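Local coordinates for exopolyphosphatase-related protein (Archaeoglobus fulgidus, PDB 3LLV) that probably binds NAD(P) or a related nucleotide through this N-terminal TrkA-N (RCK-type) Rossmann domain, within a longer protein that may bind nucleic acid, at residues 98-104 with 117-123. Coordinates in Å, arbitrary orientation, origin at the centre of the assembly. Residues are numbered along the deposited sequence.
Sequences YAIVRVS and ANLVVLV. With PO4 (phosphate ion), chain B.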
loop_
_atom_site.group_PDB
_atom_site.type_symbol
_atom_site.label_atom_id
_atom_site.label_comp_id
_atom_site.label_asym_id
_atom_site.label_seq_id
_atom_site.Cartn_x
_atom_site.Cartn_y
_atom_site.Cartn_z
ATOM N N TYR A 98 6.093 -7.612 6.182
ATOM C CA TYR A 98 6.532 -6.221 6.262
ATOM C C TYR A 98 5.523 -5.275 5.583
ATOM O O TYR A 98 5.075 -5.554 4.459
ATOM C CB TYR A 98 7.872 -6.139 5.567
ATOM C CG TYR A 98 8.656 -4.894 5.843
ATOM C CD1 TYR A 98 9.579 -4.854 6.880
ATOM C CD2 TYR A 98 8.501 -3.759 5.046
ATOM C CE1 TYR A 98 10.320 -3.722 7.131
ATOM C CE2 TYR A 98 9.275 -2.611 5.280
ATOM C CZ TYR A 98 10.167 -2.610 6.331
ATOM O OH TYR A 98 10.932 -1.475 6.589
ATOM N N ALA A 99 5.140 -4.202 6.285
ATOM C CA ALA A 99 4.132 -3.261 5.767
ATOM C C ALA A 99 4.624 -1.832 5.851
ATOM O O ALA A 99 5.225 -1.420 6.863
ATOM C CB ALA A 99 2.809 -3.401 6.513
ATOM N N ILE A 100 4.398 -1.083 4.769
ATOM C CA ILE A 100 4.737 0.343 4.759
ATOM C C ILE A 100 3.417 1.039 4.543
ATOM O O ILE A 100 2.684 0.707 3.618
ATOM C CB ILE A 100 5.685 0.702 3.620
ATOM C CG1 ILE A 100 6.974 -0.144 3.697
ATOM C CG2 ILE A 100 5.975 2.226 3.647
ATOM C CD1 ILE A 100 7.927 0.110 2.533
ATOM N N VAL A 101 3.105 1.997 5.416
ATOM C CA VAL A 101 1.759 2.547 5.438
ATOM C C VAL A 101 1.787 4.050 5.289
ATOM O O VAL A 101 2.556 4.714 5.968
ATOM C CB VAL A 101 1.067 2.177 6.763
ATOM C CG1 VAL A 101 -0.415 2.521 6.700
ATOM C CG2 VAL A 101 1.289 0.692 7.061
ATOM N N ARG A 102 0.952 4.552 4.379
ATOM C CA ARG A 102 0.714 5.993 4.211
ATOM C C ARG A 102 -0.185 6.587 5.314
ATOM O O ARG A 102 -1.257 6.054 5.624
ATOM C CB ARG A 102 0.093 6.212 2.825
ATOM C CG ARG A 102 -0.239 7.664 2.543
ATOM C CD ARG A 102 -1.040 7.716 1.244
ATOM N NE ARG A 102 -1.472 9.057 0.939
ATOM C CZ ARG A 102 -1.827 9.460 -0.273
ATOM N NH1 ARG A 102 -1.795 8.591 -1.299
ATOM N NH2 ARG A 102 -2.218 10.722 -0.452
ATOM N N VAL A 103 0.281 7.671 5.931
ATOM C CA VAL A 103 -0.458 8.341 7.002
ATOM C C VAL A 103 -0.494 9.822 6.664
ATOM O O VAL A 103 0.525 10.412 6.340
ATOM C CB VAL A 103 0.218 8.065 8.351
ATOM C CG1 VAL A 103 -0.419 8.882 9.513
ATOM C CG2 VAL A 103 0.162 6.575 8.664
ATOM N N SER A 104 -1.685 10.421 6.718
ATOM C CA SER A 104 -1.830 11.838 6.395
ATOM C C SER A 104 -1.632 12.755 7.608
ATOM O O SER A 104 -1.144 13.883 7.469
ATOM C CB SER A 104 -3.167 12.107 5.673
ATOM O OG SER A 104 -4.272 12.223 6.557
ATOM N N ALA A 117 2.841 -1.157 11.846
ATOM C CA ALA A 117 3.482 -0.642 10.621
ATOM C C ALA A 117 4.989 -0.687 10.813
ATOM O O ALA A 117 5.488 -0.092 11.792
ATOM C CB ALA A 117 3.033 0.795 10.323
ATOM N N ASN A 118 5.707 -1.369 9.909
ATOM C CA ASN A 118 7.181 -1.351 9.939
ATOM C C ASN A 118 7.729 0.025 9.623
ATOM O O ASN A 118 8.687 0.496 10.253
ATOM C CB ASN A 118 7.793 -2.364 8.992
ATOM C CG ASN A 118 7.417 -3.794 9.342
ATOM O OD1 ASN A 118 8.225 -4.579 9.900
ATOM N ND2 ASN A 118 6.207 -4.148 9.028
ATOM N N LEU A 119 7.124 0.672 8.632
ATOM C CA LEU A 119 7.475 2.037 8.262
ATOM C C LEU A 119 6.192 2.806 7.986
ATOM O O LEU A 119 5.238 2.250 7.446
ATOM C CB LEU A 119 8.345 2.087 7.018
ATOM C CG LEU A 119 9.758 1.536 7.152
ATOM C CD1 LEU A 119 10.483 1.566 5.795
ATOM C CD2 LEU A 119 10.582 2.307 8.216
ATOM N N VAL A 120 6.202 4.071 8.388
ATOM C CA VAL A 120 5.153 5.014 8.077
ATOM C C VAL A 120 5.662 6.041 7.052
ATOM O O VAL A 120 6.729 6.635 7.239
ATOM C CB VAL A 120 4.627 5.672 9.355
ATOM C CG1 VAL A 120 3.789 6.937 9.026
ATOM C CG2 VAL A 120 3.826 4.657 10.151
ATOM N N VAL A 121 4.906 6.238 5.973
ATOM C CA VAL A 121 5.186 7.328 5.044
ATOM C C VAL A 121 4.188 8.428 5.396
ATOM O O VAL A 121 3.006 8.304 5.098
ATOM C CB VAL A 121 5.013 6.869 3.594
ATOM C CG1 VAL A 121 4.983 8.071 2.611
ATOM C CG2 VAL A 121 6.136 5.897 3.211
ATOM N N LEU A 122 4.657 9.456 6.054
ATOM C CA LEU A 122 3.811 10.588 6.332
ATOM C C LEU A 122 3.727 11.461 5.110
ATOM O O LEU A 122 4.704 11.823 4.605
ATOM C CB LEU A 122 4.399 11.437 7.459
ATOM C CG LEU A 122 4.185 10.961 8.881
ATOM C CD1 LEU A 122 4.932 11.882 9.856
ATOM C CD2 LEU A 122 2.756 10.957 9.219
ATOM N N VAL A 123 2.528 11.829 4.714
ATOM C CA VAL A 123 2.338 12.605 3.485
ATOM C C VAL A 123 3.150 13.900 3.554
ATOM O O VAL A 123 3.856 14.240 2.602
ATOM C CB VAL A 123 0.856 12.818 3.175
ATOM C CG1 VAL A 123 0.676 13.753 1.956
ATOM C CG2 VAL A 123 0.255 11.452 2.857
HETATM P P PO4 B . -3.511 10.038 -3.935
HETATM O O1 PO4 B . -2.519 8.921 -3.820
HETATM O O2 PO4 B . -3.768 10.743 -2.626
HETATM O O3 PO4 B . -3.055 11.047 -4.957
HETATM O O4 PO4 B . -4.826 9.443 -4.379
#
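Strands 99-103 and 119-122 run parallel, their axes 4.6 Å apart and inclined by 28°, the last two strands of a parallel Rossmann sheet. Hydrogen bonds alternate along them: Val101 N to Leu119 O (3.0 Å), Val121 N to Val101 O (2.8 Å) and Val103 N to Val121 O (2.9 Å), continuing into helix 123-137 with Val123 N to Val103 O (2.9 Å); at the start, Leu119 N reaches Ala99 O only weakly (3.3 Å). Beta-branched residues suit these extended backbones. Apolar Val101, Val103 and Val120 pack under Phe112 of crossover helix 109-114, while small Ala117 fits between Val101 and Leu88. On the other face, Ile100 CG2 packs on Val121 CG2 (3.7 Å). Just before the strands, Asn118 CB makes a CH-pi contact over the Tyr98 ring. From the Ile100 face, all-trans Arg102 extends its charge outward, NH1 and NH2 binding phosphate O1 (2.6 Å) and O2 (2.7 Å). This phosphate, probably from the crystallisation liquor, also bonds Ala17 N, consistent with an anion-binding site where a Rossmann domain holds a dinucleotide's phosphates.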